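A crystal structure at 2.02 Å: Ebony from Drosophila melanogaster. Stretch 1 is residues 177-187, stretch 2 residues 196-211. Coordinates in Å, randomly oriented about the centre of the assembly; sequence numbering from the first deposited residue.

Stretch 1 177-187: YKTLLNFQVNE
Stretch 2 196-211: PFGDAPDEQRAIVHWK

Residues 178-184 and 205-211 form two antiparallel strands of one sheet. Their axes come within 4.6 Å, and their N-to-C directions differ by 165°. The register pairs K178 with W210, T179 with H209, N182 with I207, F183 with A206 and Q184 with R205. N182 CA and I207 CA are 4.6 Å apart; F183 CA and A206 CA are 5.2 Å apart.

K178 and W210 bond both ways: K178 N to W210 O, 2.7 Å, and W210 N to K178 O, 2.9 Å. F183 and A206 do the same: F183 N to A206 O, 2.9 Å, and A206 N to F183 O, 2.8 Å. Between these pairs the ladder slips by one residue. L180 (phi/psi -105/-17) departs from extended geometry. V208 O accepts from L180 N at 2.8 Å, while V208 N donates to L181 O at 2.9 Å.

After Q184 the first stretch turns into a 3-10 segment, V185-E187, with E187 N bonded to Q184 O at 3.0 Å. The second stretch reaches its strand through two type I turns, F197-A200 and P201-Q204. V185 N donates to Q204 O at 3.3 Å.

T179, N182 and Q184 share a sheet face with R205, I207 and H209. R205 (chi1 -31°, then m, m) folds its guanidinium back over Q184 CB. R205 NE donates to N182 OD1 at 2.7 Å, R205 NH2 to N182 O at 3.3 Å, and R205 NH1 to Q184 OE1 at 3.2 Å. These acceptors are neutral, so the bonds are not salt bridges. N182 and Q184 are both t at chi1.

The other face carries K178, L181, F183, A206, V208 and W210. Apolar packing brings L181 CB 3.9 Å from V208 CG2. L180, chi1 m, points sideways; its CD1 packs on W210 CB at 3.7 Å, carbon against carbon. Y177, chi1 m, lays its ring against K211: K211 CB is 3.6 Å from the ring centroid, over the face, a CH-pi contact.

V185 (m) points toward the second stretch and makes apolar contacts. Its CG1 is 3.9 Å from A206 CB; its CG2 is 3.9 Å from A200 CB and 4.1 Å from F197 CB. N186, chi1 p, ties down the turns: N186 ND2 donates to A200 O at 2.9 Å and to D202 OD1 at 2.8 Å. N186 OD1 accepts from Q184 NE2 at 2.8 Å, so the amide is used at both ends.

Two waters bridge the stretches. Water 3 accepts from N186 N (2.9 Å) and donates to P201 O (2.7 Å) and Q204 O (2.9 Å). Water 2 links V185 O (3.0 Å) to F197 N (2.9 Å).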

# COMPACT_ATOMS: atom_id res chain seq x y z
N TYR A 177 12.12 4.45 8.69
CA TYR A 177 11.67 5.28 7.59
C TYR A 177 11.70 6.74 8.02
O TYR A 177 11.35 7.08 9.15
CB TYR A 177 10.26 4.91 7.16
CG TYR A 177 10.18 3.71 6.25
CD1 TYR A 177 10.32 2.42 6.74
CD2 TYR A 177 9.97 3.87 4.89
CE1 TYR A 177 10.24 1.31 5.90
CE2 TYR A 177 9.89 2.78 4.03
CZ TYR A 177 10.03 1.50 4.55
OH TYR A 177 9.95 0.42 3.71
N LYS A 178 12.14 7.60 7.10
CA LYS A 178 12.11 9.04 7.34
C LYS A 178 10.72 9.58 7.06
O LYS A 178 10.10 9.24 6.05
CB LYS A 178 13.16 9.73 6.47
CG LYS A 178 13.62 11.08 6.98
CD LYS A 178 14.10 11.96 5.84
CE LYS A 178 15.30 12.79 6.24
NZ LYS A 178 16.57 12.01 6.20
N THR A 179 10.22 10.42 7.96
CA THR A 179 8.93 11.08 7.76
C THR A 179 9.14 12.32 6.89
O THR A 179 9.88 13.23 7.28
CB THR A 179 8.31 11.48 9.09
OG1 THR A 179 7.88 10.30 9.80
CG2 THR A 179 7.11 12.39 8.87
N LEU A 180 8.49 12.37 5.73
CA LEU A 180 8.59 13.53 4.85
C LEU A 180 7.35 14.42 4.87
O LEU A 180 7.43 15.57 4.44
CB LEU A 180 8.86 13.09 3.41
CG LEU A 180 10.24 12.44 3.22
CD1 LEU A 180 10.51 12.16 1.76
CD2 LEU A 180 11.32 13.32 3.82
N LEU A 181 6.22 13.91 5.36
CA LEU A 181 5.01 14.71 5.52
C LEU A 181 4.14 14.02 6.55
O LEU A 181 3.97 12.79 6.50
CB LEU A 181 4.26 14.85 4.19
CG LEU A 181 2.94 15.63 4.22
CD1 LEU A 181 3.21 17.13 4.34
CD2 LEU A 181 2.09 15.34 2.98
N ASN A 182 3.58 14.79 7.47
CA ASN A 182 2.62 14.28 8.44
C ASN A 182 1.37 15.13 8.29
O ASN A 182 1.25 16.20 8.91
CB ASN A 182 3.18 14.33 9.87
CG ASN A 182 2.23 13.73 10.89
OD1 ASN A 182 1.02 13.64 10.67
ND2 ASN A 182 2.78 13.29 12.02
N PHE A 183 0.43 14.67 7.48
CA PHE A 183 -0.72 15.49 7.12
C PHE A 183 -1.96 15.07 7.89
O PHE A 183 -2.25 13.88 8.02
CB PHE A 183 -1.00 15.42 5.61
CG PHE A 183 -1.91 16.51 5.13
CD1 PHE A 183 -1.41 17.77 4.82
CD2 PHE A 183 -3.27 16.29 4.99
CE1 PHE A 183 -2.25 18.78 4.39
CE2 PHE A 183 -4.11 17.30 4.55
CZ PHE A 183 -3.61 18.54 4.25
N GLN A 184 -2.70 16.06 8.37
CA GLN A 184 -3.97 15.86 9.06
C GLN A 184 -5.06 15.63 8.01
O GLN A 184 -5.41 16.55 7.27
CB GLN A 184 -4.28 17.07 9.94
CG GLN A 184 -5.41 16.88 10.94
CD GLN A 184 -5.51 18.06 11.88
OE1 GLN A 184 -4.54 18.41 12.57
NE2 GLN A 184 -6.67 18.70 11.92
N VAL A 185 -5.62 14.42 7.97
CA VAL A 185 -6.46 14.04 6.84
C VAL A 185 -7.76 14.83 6.80
O VAL A 185 -8.34 15.02 5.73
CB VAL A 185 -6.72 12.52 6.83
CG1 VAL A 185 -5.42 11.74 7.02
CG2 VAL A 185 -7.75 12.13 7.88
N ASN A 186 -8.24 15.34 7.95
CA ASN A 186 -9.49 16.10 7.91
C ASN A 186 -9.30 17.53 7.41
O ASN A 186 -10.28 18.28 7.35
CB ASN A 186 -10.18 16.10 9.29
CG ASN A 186 -9.40 16.84 10.37
OD1 ASN A 186 -8.57 17.71 10.11
ND2 ASN A 186 -9.68 16.49 11.63
N GLU A 187 -8.08 17.93 7.05
CA GLU A 187 -7.85 19.23 6.44
C GLU A 187 -7.78 19.17 4.92
O GLU A 187 -7.69 20.23 4.28
CB GLU A 187 -6.55 19.84 6.99
CG GLU A 187 -6.53 19.99 8.51
CD GLU A 187 -7.05 21.33 8.99
OE1 GLU A 187 -6.67 21.74 10.11
OE2 GLU A 187 -7.81 21.99 8.25
N PRO A 196 -13.52 15.63 2.20
CA PRO A 196 -14.12 14.28 2.22
C PRO A 196 -13.81 13.48 3.47
O PRO A 196 -14.62 12.62 3.85
CB PRO A 196 -13.53 13.62 0.96
CG PRO A 196 -12.31 14.42 0.63
CD PRO A 196 -12.60 15.82 1.07
N PHE A 197 -12.67 13.73 4.13
CA PHE A 197 -12.36 13.12 5.41
C PHE A 197 -12.56 14.09 6.57
O PHE A 197 -11.94 13.93 7.63
CB PHE A 197 -10.93 12.57 5.41
CG PHE A 197 -10.47 12.05 4.08
CD1 PHE A 197 -11.06 10.93 3.51
CD2 PHE A 197 -9.45 12.68 3.38
CE1 PHE A 197 -10.65 10.44 2.28
CE2 PHE A 197 -9.03 12.20 2.14
CZ PHE A 197 -9.64 11.08 1.59
N GLY A 198 -13.43 15.10 6.39
CA GLY A 198 -13.56 16.16 7.38
C GLY A 198 -14.08 15.69 8.72
O GLY A 198 -13.78 16.30 9.76
N ASP A 199 -14.86 14.61 8.74
CA ASP A 199 -15.38 14.07 9.99
C ASP A 199 -14.35 13.24 10.76
O ASP A 199 -14.65 12.80 11.88
CB ASP A 199 -16.62 13.21 9.72
CG ASP A 199 -17.83 14.03 9.30
OD1 ASP A 199 -17.96 15.19 9.76
OD2 ASP A 199 -18.64 13.53 8.49
N ALA A 200 -13.17 13.00 10.20
CA ALA A 200 -12.16 12.23 10.90
C ALA A 200 -11.60 13.03 12.08
O ALA A 200 -11.56 14.26 12.04
CB ALA A 200 -11.03 11.83 9.95
N PRO A 201 -11.16 12.36 13.14
CA PRO A 201 -10.56 13.08 14.27
C PRO A 201 -9.26 13.76 13.85
O PRO A 201 -8.60 13.36 12.88
CB PRO A 201 -10.32 11.99 15.32
CG PRO A 201 -10.24 10.73 14.53
CD PRO A 201 -11.20 10.90 13.39
N ASP A 202 -8.89 14.80 14.60
CA ASP A 202 -7.65 15.51 14.32
C ASP A 202 -6.44 14.60 14.37
O ASP A 202 -5.42 14.89 13.72
CB ASP A 202 -7.46 16.66 15.31
CG ASP A 202 -8.30 17.87 14.97
OD1 ASP A 202 -9.20 17.75 14.12
OD2 ASP A 202 -8.06 18.95 15.56
N GLU A 203 -6.53 13.49 15.09
CA GLU A 203 -5.40 12.60 15.32
C GLU A 203 -5.16 11.64 14.16
O GLU A 203 -4.12 10.97 14.16
CB GLU A 203 -5.62 11.81 16.62
CG GLU A 203 -5.61 12.69 17.88
CD GLU A 203 -6.86 13.56 18.05
OE1 GLU A 203 -7.95 13.14 17.60
OE2 GLU A 203 -6.74 14.67 18.62
N GLN A 204 -6.07 11.55 13.19
CA GLN A 204 -5.84 10.66 12.06
C GLN A 204 -4.93 11.35 11.05
O GLN A 204 -5.29 12.40 10.50
CB GLN A 204 -7.15 10.25 11.39
CG GLN A 204 -6.92 9.33 10.20
CD GLN A 204 -8.19 8.77 9.62
OE1 GLN A 204 -9.26 8.89 10.21
NE2 GLN A 204 -8.08 8.14 8.45
N ARG A 205 -3.77 10.75 10.81
CA ARG A 205 -2.76 11.31 9.93
C ARG A 205 -2.60 10.45 8.67
O ARG A 205 -2.97 9.28 8.64
CB ARG A 205 -1.40 11.42 10.64
CG ARG A 205 -1.51 11.68 12.14
CD ARG A 205 -2.14 13.04 12.41
NE ARG A 205 -1.34 14.12 11.84
CZ ARG A 205 -1.63 15.41 11.96
NH1 ARG A 205 -2.71 15.79 12.64
NH2 ARG A 205 -0.85 16.33 11.41
N ALA A 206 -2.07 11.08 7.63
CA ALA A 206 -1.46 10.39 6.50
C ALA A 206 0.01 10.78 6.53
O ALA A 206 0.34 11.97 6.54
CB ALA A 206 -2.11 10.79 5.17
N ILE A 207 0.88 9.78 6.58
CA ILE A 207 2.31 10.02 6.77
C ILE A 207 3.05 9.49 5.56
O ILE A 207 2.90 8.32 5.19
CB ILE A 207 2.82 9.38 8.07
CG1 ILE A 207 1.97 9.85 9.25
CG2 ILE A 207 4.28 9.74 8.27
CD1 ILE A 207 2.57 9.62 10.61
N VAL A 208 3.84 10.37 4.93
CA VAL A 208 4.66 10.01 3.78
C VAL A 208 6.03 9.57 4.29
O VAL A 208 6.72 10.34 4.97
CB VAL A 208 4.78 11.19 2.80
CG1 VAL A 208 5.68 10.82 1.63
CG2 VAL A 208 3.41 11.58 2.28
N HIS A 209 6.41 8.34 3.96
CA HIS A 209 7.59 7.70 4.52
C HIS A 209 8.58 7.35 3.42
O HIS A 209 8.18 6.92 2.33
CB HIS A 209 7.22 6.43 5.29
CG HIS A 209 6.80 6.68 6.70
ND1 HIS A 209 5.58 6.27 7.20
CD2 HIS A 209 7.44 7.29 7.74
CE1 HIS A 209 5.48 6.61 8.47
NE2 HIS A 209 6.60 7.23 8.82
N TRP A 210 9.87 7.50 3.72
CA TRP A 210 10.93 7.27 2.75
C TRP A 210 12.12 6.64 3.47
O TRP A 210 12.54 7.14 4.52
CB TRP A 210 11.33 8.59 2.08
CG TRP A 210 12.63 8.60 1.32
CD1 TRP A 210 13.77 9.27 1.66
CD2 TRP A 210 12.91 7.95 0.06
NE1 TRP A 210 14.74 9.06 0.71
CE2 TRP A 210 14.24 8.26 -0.28
CE3 TRP A 210 12.16 7.14 -0.79
CZ2 TRP A 210 14.84 7.79 -1.44
CZ3 TRP A 210 12.76 6.67 -1.95
CH2 TRP A 210 14.09 7.00 -2.26
N LYS A 211 12.64 5.55 2.92
CA LYS A 211 13.79 4.87 3.50
C LYS A 211 14.81 4.61 2.41
O LYS A 211 14.53 3.86 1.46
CB LYS A 211 13.38 3.55 4.17
CG LYS A 211 14.54 2.80 4.82
CD LYS A 211 14.05 1.61 5.63
CE LYS A 211 15.19 0.93 6.36
NZ LYS A 211 16.33 1.87 6.55
O HOH W 1 -6.46 21.39 13.68
O HOH W 2 -10.76 15.86 4.25
O HOH W 3 -7.54 14.25 10.56